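PDB 6JT6: extracellular PQQ-dependent sugar dehydrogenase from Coprinopsis cinerea, which oxidises sugars with a pyrroloquinoline quinone cofactor in one domain and probably passes the electrons on through the b-type haem of its cytochrome domain, the part described here. Local coordinates for residues M65-L70 with A84-D89; A54-N59 with A144-T149; G137-G142 with Y170-G175. All coordinates share one frame; numbering follows the deposited sequence.

Contact 1 of 3, residues M65-L70 with A84-D89. With HEM (protoporphyrin IX containing Fe), chain C.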
loop_
_atom_site.group_PDB
_atom_site.type_symbol
_atom_site.label_atom_id
_atom_site.label_comp_id
_atom_site.label_asym_id
_atom_site.label_seq_id
_atom_site.Cartn_x
_atom_site.Cartn_y
_atom_site.Cartn_z
ATOM N N MET A 65 3.136 13.128 -5.168
ATOM C CA MET A 65 2.900 13.310 -3.745
ATOM C C MET A 65 1.776 14.323 -3.485
ATOM O O MET A 65 1.081 14.260 -2.447
ATOM C CB MET A 65 4.171 13.818 -3.054
ATOM C CG MET A 65 4.024 13.917 -1.534
ATOM S SD MET A 65 5.404 14.694 -0.709
ATOM C CE MET A 65 4.518 15.057 0.818
ATOM N N ARG A 66 1.594 15.241 -4.440
ATOM C CA ARG A 66 0.623 16.313 -4.259
ATOM C C ARG A 66 -0.785 15.962 -4.725
ATOM O O ARG A 66 -1.005 15.601 -5.902
ATOM C CB ARG A 66 1.092 17.607 -4.922
ATOM C CG ARG A 66 2.367 18.194 -4.315
ATOM C CD ARG A 66 3.010 19.191 -5.292
ATOM N NE ARG A 66 3.157 18.570 -6.618
ATOM C CZ ARG A 66 2.410 18.836 -7.697
ATOM N NH1 ARG A 66 1.450 19.772 -7.655
ATOM N NH2 ARG A 66 2.621 18.162 -8.829
ATOM N N ASN A 67 -1.734 16.092 -3.792
ATOM C CA ASN A 67 -3.166 16.011 -4.092
ATOM C C ASN A 67 -3.660 14.626 -4.551
ATOM O O ASN A 67 -4.502 14.487 -5.448
ATOM C CB ASN A 67 -3.567 17.155 -5.061
ATOM C CG ASN A 67 -3.065 18.504 -4.568
ATOM O OD1 ASN A 67 -3.426 18.939 -3.466
ATOM N ND2 ASN A 67 -2.220 19.152 -5.355
ATOM N N ASN A 68 -3.151 13.606 -3.897
ATOM C CA ASN A 68 -3.616 12.224 -4.132
ATOM C C ASN A 68 -3.543 11.526 -2.775
ATOM O O ASN A 68 -2.684 11.870 -1.971
ATOM C CB ASN A 68 -2.713 11.486 -5.162
ATOM C CG ASN A 68 -2.745 12.109 -6.554
ATOM O OD1 ASN A 68 -3.753 12.063 -7.254
ATOM N ND2 ASN A 68 -1.631 12.646 -6.978
ATOM N N PRO A 69 -4.424 10.537 -2.508
ATOM C CA PRO A 69 -4.280 9.756 -1.284
ATOM C C PRO A 69 -2.878 9.193 -1.144
ATOM O O PRO A 69 -2.334 8.606 -2.099
ATOM C CB PRO A 69 -5.288 8.597 -1.478
ATOM C CG PRO A 69 -6.338 9.215 -2.355
ATOM C CD PRO A 69 -5.491 9.974 -3.356
ATOM N N LEU A 70 -2.331 9.389 0.050
ATOM C CA LEU A 70 -1.044 8.830 0.418
ATOM C C LEU A 70 -1.307 7.806 1.511
ATOM O O LEU A 70 -1.879 8.139 2.548
ATOM C CB LEU A 70 -0.090 9.929 0.909
ATOM C CG LEU A 70 0.122 11.201 0.051
ATOM C CD1 LEU A 70 1.124 12.104 0.759
ATOM C CD2 LEU A 70 0.647 10.956 -1.374
ATOM N N ALA A 84 -4.009 6.912 6.106
ATOM C CA ALA A 84 -4.237 7.635 4.858
ATOM C C ALA A 84 -3.907 9.093 5.099
ATOM O O ALA A 84 -4.331 9.669 6.124
ATOM C CB ALA A 84 -5.688 7.503 4.385
ATOM N N ARG A 85 -3.177 9.698 4.148
ATOM C CA ARG A 85 -2.772 11.107 4.250
ATOM C C ARG A 85 -2.920 11.886 2.954
ATOM O O ARG A 85 -3.205 11.307 1.916
ATOM C CB ARG A 85 -1.360 11.230 4.816
ATOM C CG ARG A 85 -1.218 10.394 6.075
ATOM C CD ARG A 85 -0.161 10.850 7.013
ATOM N NE ARG A 85 -0.170 9.961 8.180
ATOM C CZ ARG A 85 0.685 10.032 9.195
ATOM N NH1 ARG A 85 1.652 10.966 9.194
ATOM N NH2 ARG A 85 0.576 9.161 10.208
ATOM N N TRP A 86 -2.725 13.205 3.054
ATOM C CA TRP A 86 -2.959 14.141 1.972
ATOM C C TRP A 86 -2.046 15.350 2.138
ATOM O O TRP A 86 -2.002 15.936 3.207
ATOM C CB TRP A 86 -4.413 14.589 1.946
ATOM C CG TRP A 86 -4.756 15.308 0.688
ATOM C CD1 TRP A 86 -4.442 16.604 0.373
ATOM C CD2 TRP A 86 -5.467 14.775 -0.447
ATOM N NE1 TRP A 86 -4.924 16.912 -0.898
ATOM C CE2 TRP A 86 -5.563 15.815 -1.413
ATOM C CE3 TRP A 86 -6.060 13.531 -0.732
ATOM C CZ2 TRP A 86 -6.238 15.648 -2.649
ATOM C CZ3 TRP A 86 -6.723 13.361 -1.958
ATOM C CH2 TRP A 86 -6.793 14.411 -2.904
ATOM N N ALA A 87 -1.290 15.677 1.080
ATOM C CA ALA A 87 -0.394 16.843 1.031
ATOM C C ALA A 87 -0.795 17.747 -0.150
ATOM O O ALA A 87 -1.016 17.259 -1.267
ATOM C CB ALA A 87 1.029 16.367 0.835
ATOM N N THR A 88 -0.891 19.050 0.065
ATOM C CA THR A 88 -1.134 19.953 -1.083
ATOM C C THR A 88 0.167 20.483 -1.715
ATOM O O THR A 88 0.125 21.156 -2.751
ATOM C CB THR A 88 -2.045 21.125 -0.696
ATOM O OG1 THR A 88 -1.452 21.811 0.408
ATOM C CG2 THR A 88 -3.439 20.623 -0.277
ATOM N N ASP A 89 1.308 20.197 -1.081
ATOM C CA ASP A 89 2.637 20.511 -1.608
ATOM C C ASP A 89 3.654 19.515 -1.047
ATOM O O ASP A 89 3.257 18.509 -0.435
ATOM C CB ASP A 89 3.050 21.961 -1.311
ATOM C CG ASP A 89 4.249 22.424 -2.177
ATOM O OD1 ASP A 89 4.309 22.105 -3.377
ATOM O OD2 ASP A 89 5.163 23.075 -1.651
HETATM C CHA HEM C . 8.325 13.389 -3.429
HETATM C CHB HEM C . 8.627 16.073 0.620
HETATM C CHC HEM C . 6.187 12.692 3.083
HETATM C CHD HEM C . 5.157 10.472 -1.176
HETATM C C1A HEM C . 8.661 14.384 -2.528
HETATM C C2A HEM C . 9.528 15.469 -2.817
HETATM C C3A HEM C . 9.615 16.211 -1.662
HETATM C C4A HEM C . 8.806 15.597 -0.667
HETATM C CMA HEM C . 10.429 17.480 -1.461
HETATM C CAA HEM C . 10.221 15.758 -4.140
HETATM C CBA HEM C . 11.266 14.699 -4.535
HETATM C CGA HEM C . 12.296 14.396 -3.480
HETATM O O1A HEM C . 12.341 13.280 -2.897
HETATM O O2A HEM C . 13.134 15.273 -3.177
HETATM C C1B HEM C . 8.007 15.377 1.654
HETATM C C2B HEM C . 8.017 15.826 3.019
HETATM C C3B HEM C . 7.361 14.845 3.735
HETATM C C4B HEM C . 6.948 13.813 2.755
HETATM C CMB HEM C . 8.673 17.121 3.542
HETATM C CAB HEM C . 7.042 14.745 5.187
HETATM C CBB HEM C . 7.846 15.176 6.151
HETATM C C1C HEM C . 5.607 11.820 2.121
HETATM C C2C HEM C . 4.748 10.738 2.421
HETATM C C3C HEM C . 4.440 10.096 1.214
HETATM C C4C HEM C . 5.152 10.787 0.164
HETATM C CMC HEM C . 4.249 10.422 3.820
HETATM C CAC HEM C . 3.526 8.931 1.045
HETATM C CBC HEM C . 3.452 7.948 1.969
HETATM C C1D HEM C . 6.026 11.075 -2.097
HETATM C C2D HEM C . 6.108 10.626 -3.504
HETATM C C3D HEM C . 6.962 11.439 -4.137
HETATM C C4D HEM C . 7.399 12.400 -3.103
HETATM C CMD HEM C . 5.391 9.472 -4.155
HETATM C CAD HEM C . 7.423 11.338 -5.590
HETATM C CBD HEM C . 6.479 11.951 -6.609
HETATM C CGD HEM C . 6.569 13.449 -6.510
HETATM O O1D HEM C . 5.581 14.168 -6.196
HETATM O O2D HEM C . 7.671 13.978 -6.713
HETATM N NA HEM C . 8.251 14.461 -1.195
HETATM N NB HEM C . 7.375 14.202 1.548
HETATM N NC HEM C . 5.868 11.802 0.770
HETATM N ND HEM C . 6.800 12.177 -1.904
HETATM FE FE HEM C . 7.070 13.161 -0.255
HETATM O O HOH W 1 -1.401 14.116 -1.327
HETATM O O HOH W 2 0.355 21.424 -5.467
#
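A thioether sulfur serves as a metal ligand here: Met-65 SD binds the haem iron FE at 2.3 Å, and His-164 NE2 is the other protein ligand. CG stands anti to the backbone N (chi1 -175°) and the chain runs on extended, which carries the sulfur from loop to metal. The backbone adds a second hold, since Met-65 N donates to propionate oxygen O1D of HEM at 2.8 Å. The methyl CE of Met-65 then rests on Ala-87 CB, 3.7 Å away.

Backbone bonds fix this loop to 84-89. Leu-70 and Arg-85 form an antiparallel hydrogen-bonded pair, while Asn-67 N meets Ala-87 O at 2.9 Å, nearly along the C=O axis. A water bridges the segments, accepting from Ala-87 N and lying 2.7 Å from both Met-65 O and Asn-68 O, with more acceptors around it than protons to give. Trp-86, its CG anti to the backbone N (chi1 -168°), turns its indole back against the backbone of 67-69, so that Asn-67 CA lies above one face, toward its rim. Leu-70 CB lies 3.8 Å from HEM CAC. Such Met/His axial ligation characterises the b-type haem of cytochrome domains in the cellobiose dehydrogenase family.

Contact 2 of 3, residues A54-N59 with A144-T149. With HEM (protoporphyrin IX containing Fe), chain C.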
loop_
_atom_site.group_PDB
_atom_site.type_symbol
_atom_site.label_atom_id
_atom_site.label_comp_id
_atom_site.label_asym_id
_atom_site.label_seq_id
_atom_site.Cartn_x
_atom_site.Cartn_y
_atom_site.Cartn_z
ATOM N N ALA A 54 13.464 -0.963 8.304
ATOM C CA ALA A 54 12.956 0.243 7.639
ATOM C C ALA A 54 12.048 1.027 8.566
ATOM O O ALA A 54 11.376 0.453 9.414
ATOM C CB ALA A 54 12.200 -0.112 6.346
ATOM N N GLY A 55 11.951 2.335 8.359
ATOM C CA GLY A 55 11.097 3.158 9.232
ATOM C C GLY A 55 9.623 3.137 8.859
ATOM O O GLY A 55 8.760 2.831 9.698
ATOM N N TRP A 56 9.339 3.448 7.597
ATOM C CA TRP A 56 7.974 3.338 7.074
ATOM C C TRP A 56 7.989 3.166 5.550
ATOM O O TRP A 56 9.007 3.398 4.889
ATOM C CB TRP A 56 7.114 4.549 7.495
ATOM C CG TRP A 56 7.603 5.925 7.086
ATOM C CD1 TRP A 56 8.256 6.836 7.875
ATOM C CD2 TRP A 56 7.422 6.556 5.799
ATOM N NE1 TRP A 56 8.507 8.000 7.145
ATOM C CE2 TRP A 56 7.992 7.850 5.877
ATOM C CE3 TRP A 56 6.837 6.132 4.574
ATOM C CZ2 TRP A 56 7.961 8.755 4.795
ATOM C CZ3 TRP A 56 6.810 7.028 3.491
ATOM C CH2 TRP A 56 7.369 8.327 3.615
ATOM N N ILE A 57 6.853 2.723 5.010
ATOM C CA ILE A 57 6.707 2.412 3.595
ATOM C C ILE A 57 5.338 2.962 3.187
ATOM O O ILE A 57 4.338 2.725 3.873
ATOM C CB ILE A 57 6.729 0.888 3.351
ATOM C CG1 ILE A 57 7.919 0.224 4.066
ATOM C CG2 ILE A 57 6.672 0.573 1.821
ATOM C CD1 ILE A 57 7.850 -1.308 4.106
ATOM N N GLY A 58 5.302 3.678 2.069
ATOM C CA GLY A 58 4.102 4.366 1.628
ATOM C C GLY A 58 3.941 4.510 0.131
ATOM O O GLY A 58 4.819 4.133 -0.654
ATOM N N ASN A 59 2.768 4.992 -0.270
ATOM C CA ASN A 59 2.504 5.191 -1.687
ATOM C C ASN A 59 1.807 6.517 -1.933
ATOM O O ASN A 59 1.487 7.242 -1.001
ATOM C CB ASN A 59 1.709 4.010 -2.304
ATOM C CG ASN A 59 0.364 3.771 -1.630
ATOM O OD1 ASN A 59 -0.196 4.653 -0.996
ATOM N ND2 ASN A 59 -0.162 2.558 -1.776
ATOM N N ALA A 144 7.132 5.573 -1.625
ATOM C CA ALA A 144 7.946 6.372 -0.709
ATOM C C ALA A 144 8.415 5.481 0.436
ATOM O O ALA A 144 7.711 4.527 0.829
ATOM C CB ALA A 144 7.176 7.606 -0.186
ATOM N N PHE A 145 9.589 5.794 0.986
ATOM C CA PHE A 145 10.239 4.872 1.885
ATOM C C PHE A 145 11.153 5.641 2.795
ATOM O O PHE A 145 11.933 6.474 2.322
ATOM C CB PHE A 145 11.013 3.884 1.014
ATOM C CG PHE A 145 11.725 2.789 1.755
ATOM C CD1 PHE A 145 11.058 1.633 2.158
ATOM C CD2 PHE A 145 13.120 2.873 1.955
ATOM C CE1 PHE A 145 11.758 0.592 2.797
ATOM C CE2 PHE A 145 13.812 1.835 2.576
ATOM C CZ PHE A 145 13.127 0.697 3.007
ATOM N N HIS A 146 11.061 5.372 4.101
ATOM C CA HIS A 146 12.105 5.825 5.022
ATOM C C HIS A 146 12.922 4.622 5.450
ATOM O O HIS A 146 12.412 3.700 6.104
ATOM C CB HIS A 146 11.528 6.492 6.244
ATOM C CG HIS A 146 12.475 7.446 6.874
ATOM N ND1 HIS A 146 13.674 7.049 7.425
ATOM C CD2 HIS A 146 12.447 8.795 6.964
ATOM C CE1 HIS A 146 14.311 8.112 7.886
ATOM N NE2 HIS A 146 13.595 9.184 7.603
ATOM N N SER A 147 14.189 4.619 5.075
ATOM C CA SER A 147 15.058 3.450 5.282
ATOM C C SER A 147 15.385 3.116 6.730
ATOM O O SER A 147 15.869 2.013 7.013
ATOM C CB SER A 147 16.361 3.633 4.469
ATOM O OG SER A 147 17.168 4.650 5.051
ATOM N N THR A 148 15.175 4.045 7.663
ATOM C CA THR A 148 15.652 3.806 9.060
ATOM C C THR A 148 14.685 4.171 10.166
ATOM O O THR A 148 14.686 3.521 11.196
ATOM C CB THR A 148 16.972 4.544 9.405
ATOM O OG1 THR A 148 16.731 5.975 9.426
ATOM C CG2 THR A 148 18.109 4.169 8.379
ATOM N N THR A 149 13.908 5.239 9.981
ATOM C CA THR A 149 13.326 5.885 11.139
ATOM C C THR A 149 11.802 5.810 11.116
ATOM O O THR A 149 11.157 6.292 10.160
ATOM C CB THR A 149 13.825 7.343 11.275
ATOM O OG1 THR A 149 15.274 7.364 11.376
ATOM C CG2 THR A 149 13.190 8.055 12.515
HETATM C CHA HEM C . 8.325 13.389 -3.429
HETATM C CHB HEM C . 8.627 16.073 0.620
HETATM C CHC HEM C . 6.187 12.692 3.083
HETATM C CHD HEM C . 5.157 10.472 -1.176
HETATM C C1A HEM C . 8.661 14.384 -2.528
HETATM C C2A HEM C . 9.528 15.469 -2.817
HETATM C C3A HEM C . 9.615 16.211 -1.662
HETATM C C4A HEM C . 8.806 15.597 -0.667
HETATM C CMA HEM C . 10.429 17.480 -1.461
HETATM C CAA HEM C . 10.221 15.758 -4.140
HETATM C CBA HEM C . 11.266 14.699 -4.535
HETATM C CGA HEM C . 12.296 14.396 -3.480
HETATM O O1A HEM C . 12.341 13.280 -2.897
HETATM O O2A HEM C . 13.134 15.273 -3.177
HETATM C C1B HEM C . 8.007 15.377 1.654
HETATM C C2B HEM C . 8.017 15.826 3.019
HETATM C C3B HEM C . 7.361 14.845 3.735
HETATM C C4B HEM C . 6.948 13.813 2.755
HETATM C CMB HEM C . 8.673 17.121 3.542
HETATM C CAB HEM C . 7.042 14.745 5.187
HETATM C CBB HEM C . 7.846 15.176 6.151
HETATM C C1C HEM C . 5.607 11.820 2.121
HETATM C C2C HEM C . 4.748 10.738 2.421
HETATM C C3C HEM C . 4.440 10.096 1.214
HETATM C C4C HEM C . 5.152 10.787 0.164
HETATM C CMC HEM C . 4.249 10.422 3.820
HETATM C CAC HEM C . 3.526 8.931 1.045
HETATM C CBC HEM C . 3.452 7.948 1.969
HETATM C C1D HEM C . 6.026 11.075 -2.097
HETATM C C2D HEM C . 6.108 10.626 -3.504
HETATM C C3D HEM C . 6.962 11.439 -4.137
HETATM C C4D HEM C . 7.399 12.400 -3.103
HETATM C CMD HEM C . 5.391 9.472 -4.155
HETATM C CAD HEM C . 7.423 11.338 -5.590
HETATM C CBD HEM C . 6.479 11.951 -6.609
HETATM C CGD HEM C . 6.569 13.449 -6.510
HETATM O O1D HEM C . 5.581 14.168 -6.196
HETATM O O2D HEM C . 7.671 13.978 -6.713
HETATM N NA HEM C . 8.251 14.461 -1.195
HETATM N NB HEM C . 7.375 14.202 1.548
HETATM N NC HEM C . 5.868 11.802 0.770
HETATM N ND HEM C . 6.800 12.177 -1.904
HETATM FE FE HEM C . 7.070 13.161 -0.255
#
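Backbone hydrogen bonding sets the frame. Strands 56-59 and 144-146 run antiparallel, their axes 4.8 Å apart at 168°. Gly-58 and Ala-144 exchange two bonds, Gly-58 N to Ala-144 O at 2.8 Å and Ala-144 N to Gly-58 O, the latter donor well above the carbonyl plane. His-146 N donates to Trp-56 O at 3.0 Å. His-146 O takes two donors, Gly-55 N at 2.7 Å and, weakly, Trp-56 N, so Gly-55, just before the strand, and Trp-56 both face His-146.

Aromatic contact comes next. Trp-56 CG occupies the crowded position between backbone N and carbonyl carbon (chi1 58°), laying the indole alongside the neighbouring strand. His-146 CB sits over the five-membered ring, 3.6 Å from its centroid and 17° off the normal, a CH-pi contact. The indole NE1 is hydrogen-bonded to Tyr-162 O, outside the two segments.

Apolar contacts divide between the two faces. On that of Ile-57 and Phe-145, the phenyl ring lies beside Ile-57 and its CZ meets Ala-54 CB at 3.6 Å. On the other, Ala-144 CB touches the indole edge near its plane, and approaches HEM CHD at 3.6 Å. Gly-58, with no side chain, lets its CA lie 3.7 Å from HEM CBC. Gly-55 and Trp-56 opposite His-146 make a classic beta bulge, ending a strand pair whose Trp-56, Gly-58 and Ala-144 line the haem pocket.

Contact 3 of 3, residues G137-G142 with Y170-G175. With ACT (acetate ion), chain F.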
loop_
_atom_site.group_PDB
_atom_site.type_symbol
_atom_site.label_atom_id
_atom_site.label_comp_id
_atom_site.label_asym_id
_atom_site.label_seq_id
_atom_site.Cartn_x
_atom_site.Cartn_y
_atom_site.Cartn_z
ATOM N N GLY A 137 -6.664 0.882 -18.367
ATOM C CA GLY A 137 -5.620 1.729 -18.927
ATOM C C GLY A 137 -4.479 1.899 -17.943
ATOM O O GLY A 137 -4.219 1.019 -17.116
ATOM N N SER A 138 -3.781 3.021 -18.052
ATOM C CA SER A 138 -2.585 3.220 -17.262
ATOM C C SER A 138 -2.877 4.005 -15.991
ATOM O O SER A 138 -3.624 4.993 -15.987
ATOM C CB SER A 138 -1.492 3.906 -18.077
ATOM O OG SER A 138 -1.983 5.104 -18.662
ATOM N N ALA A 139 -2.286 3.528 -14.912
ATOM C CA ALA A 139 -2.204 4.282 -13.697
ATOM C C ALA A 139 -0.729 4.640 -13.420
ATOM O O ALA A 139 0.182 3.923 -13.849
ATOM C CB ALA A 139 -2.793 3.461 -12.574
ATOM N N VAL A 140 -0.499 5.781 -12.765
ATOM C CA VAL A 140 0.830 6.121 -12.236
ATOM C C VAL A 140 0.712 6.145 -10.717
ATOM O O VAL A 140 -0.072 6.916 -10.181
ATOM C CB VAL A 140 1.379 7.476 -12.736
ATOM C CG1 VAL A 140 2.823 7.717 -12.209
ATOM C CG2 VAL A 140 1.415 7.523 -14.271
ATOM N N PHE A 141 1.494 5.291 -10.050
ATOM C CA PHE A 141 1.535 5.259 -8.583
ATOM C C PHE A 141 2.856 5.820 -8.112
ATOM O O PHE A 141 3.900 5.673 -8.782
ATOM C CB PHE A 141 1.375 3.817 -8.029
ATOM C CG PHE A 141 -0.065 3.335 -7.906
ATOM C CD1 PHE A 141 -1.142 4.080 -8.394
ATOM C CD2 PHE A 141 -0.334 2.083 -7.337
ATOM C CE1 PHE A 141 -2.466 3.609 -8.291
ATOM C CE2 PHE A 141 -1.643 1.602 -7.222
ATOM C CZ PHE A 141 -2.722 2.374 -7.707
ATOM N N GLY A 142 2.817 6.414 -6.929
ATOM C CA GLY A 142 4.030 6.829 -6.253
ATOM C C GLY A 142 4.421 5.782 -5.225
ATOM O O GLY A 142 3.584 4.944 -4.789
ATOM N N TYR A 170 5.916 5.281 -10.795
ATOM C CA TYR A 170 5.986 4.356 -11.934
ATOM C C TYR A 170 4.596 4.215 -12.518
ATOM O O TYR A 170 3.607 4.383 -11.798
ATOM C CB TYR A 170 6.554 2.982 -11.505
ATOM C CG TYR A 170 5.763 2.327 -10.385
ATOM C CD1 TYR A 170 4.675 1.495 -10.658
ATOM C CD2 TYR A 170 6.091 2.565 -9.049
ATOM C CE1 TYR A 170 3.943 0.916 -9.633
ATOM C CE2 TYR A 170 5.364 1.994 -8.013
ATOM C CZ TYR A 170 4.300 1.161 -8.310
ATOM O OH TYR A 170 3.596 0.581 -7.261
ATOM N N GLY A 171 4.543 3.922 -13.820
ATOM C CA GLY A 171 3.308 3.595 -14.511
ATOM C C GLY A 171 3.006 2.103 -14.428
ATOM O O GLY A 171 3.907 1.265 -14.306
ATOM N N PHE A 172 1.727 1.765 -14.440
ATOM C CA PHE A 172 1.361 0.361 -14.633
ATOM C C PHE A 172 -0.028 0.181 -15.227
ATOM O O PHE A 172 -0.887 1.074 -15.146
ATOM C CB PHE A 172 1.517 -0.464 -13.348
ATOM C CG PHE A 172 0.471 -0.191 -12.323
ATOM C CD1 PHE A 172 -0.555 -1.104 -12.115
ATOM C CD2 PHE A 172 0.497 0.979 -11.578
ATOM C CE1 PHE A 172 -1.542 -0.860 -11.172
ATOM C CE2 PHE A 172 -0.477 1.230 -10.619
ATOM C CZ PHE A 172 -1.496 0.307 -10.413
ATOM N N ASP A 173 -0.224 -1.020 -15.757
ATOM C CA ASP A 173 -1.464 -1.443 -16.364
ATOM C C ASP A 173 -2.400 -1.911 -15.255
ATOM O O ASP A 173 -2.194 -2.977 -14.658
ATOM C CB ASP A 173 -1.149 -2.598 -17.324
ATOM C CG ASP A 173 -2.333 -3.031 -18.129
ATOM O OD1 ASP A 173 -3.495 -2.749 -17.762
ATOM O OD2 ASP A 173 -2.084 -3.677 -19.152
ATOM N N ILE A 174 -3.443 -1.128 -15.006
ATOM C CA ILE A 174 -4.398 -1.395 -13.899
ATOM C C ILE A 174 -5.212 -2.670 -14.152
ATOM O O ILE A 174 -5.405 -3.478 -13.241
ATOM C CB ILE A 174 -5.308 -0.154 -13.607
ATOM C CG1 ILE A 174 -6.065 -0.281 -12.283
ATOM C CG2 ILE A 174 -6.297 0.089 -14.735
ATOM C CD1 ILE A 174 -5.139 -0.259 -11.076
ATOM N N GLY A 175 -5.684 -2.841 -15.394
ATOM C CA GLY A 175 -6.411 -4.036 -15.796
ATOM C C GLY A 175 -5.653 -5.325 -15.553
ATOM O O GLY A 175 -6.246 -6.345 -15.236
HETATM C C ACT F . -3.486 6.925 -11.062
HETATM O O ACT F . -2.877 7.698 -11.920
HETATM O OXT ACT F . -4.487 7.112 -10.326
HETATM C CH3 ACT F . -3.009 5.568 -10.787
HETATM O O HOH W 3 -6.493 -1.814 -18.461
HETATM O O HOH W 4 3.284 2.208 -4.896
#
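Strands 138-142 and 170-173 form an antiparallel ladder at one margin of the six-stranded sheet, 166-173 being an outermost strand within the chain. Their axes approach to 4.6 Å and cross at 143°. Ala-139 and Phe-172 exchange two hydrogen bonds, as do Phe-141 and Tyr-170; in each the donor lies nearly along the C=O axis. Beyond the strand pairing, Ile-174 N reaches Gly-137 O at 3.1 Å.

The buried face carries the aromatic side chains. Phe-172, with CG between its backbone N and carbonyl carbon (chi1 73°), directs an edge at the face of Phe-141: CE2 stands 3.3 Å above the ring plane over its centre, and the planes meet at 68°, a T-shaped stack. Phe-172 CE2 touches Ala-139 CB at 3.8 Å. Tyr-170 takes the same crowded rotamer, bringing Phe-141 O over one face of its ring. A water links its hydroxyl OH, 2.9 Å away, to Gly-142 O. Phe-19 stacks on Tyr-170 and Tyr-30 meets Phe-141 edge-to-face.

At the opposite margin of strand 138-142, Val-140 N binds an acetate, probably from the crystallisation liquor. With Phe-141 and Tyr-170 packed on strand 26-33 of the other sheet, this is a beta-sandwich core.

All three contacts reach the six-stranded antiparallel sheet. Contacts 2 and 3 share strand 138-146, pairing it with 56-60 and 166-173; their centres lie about 21 Å apart, yet they touch where Asn-59 CB meets Gly-142 O at 3.3 Å. Contact 1, about 16 Å from contact 2 and about 17 Å from contact 3 between centres, ties the loop after strand 56-60 to the end of strand 79-86. Along the chain it falls between the two segments of contact 2, whose segments alternate with those of contact 3. Contacts 1 and 2 touch the haem, so loop and sheet build one pocket, while contact 3 carries the same sheet away, touching the haem only through Gly-142 among its residues.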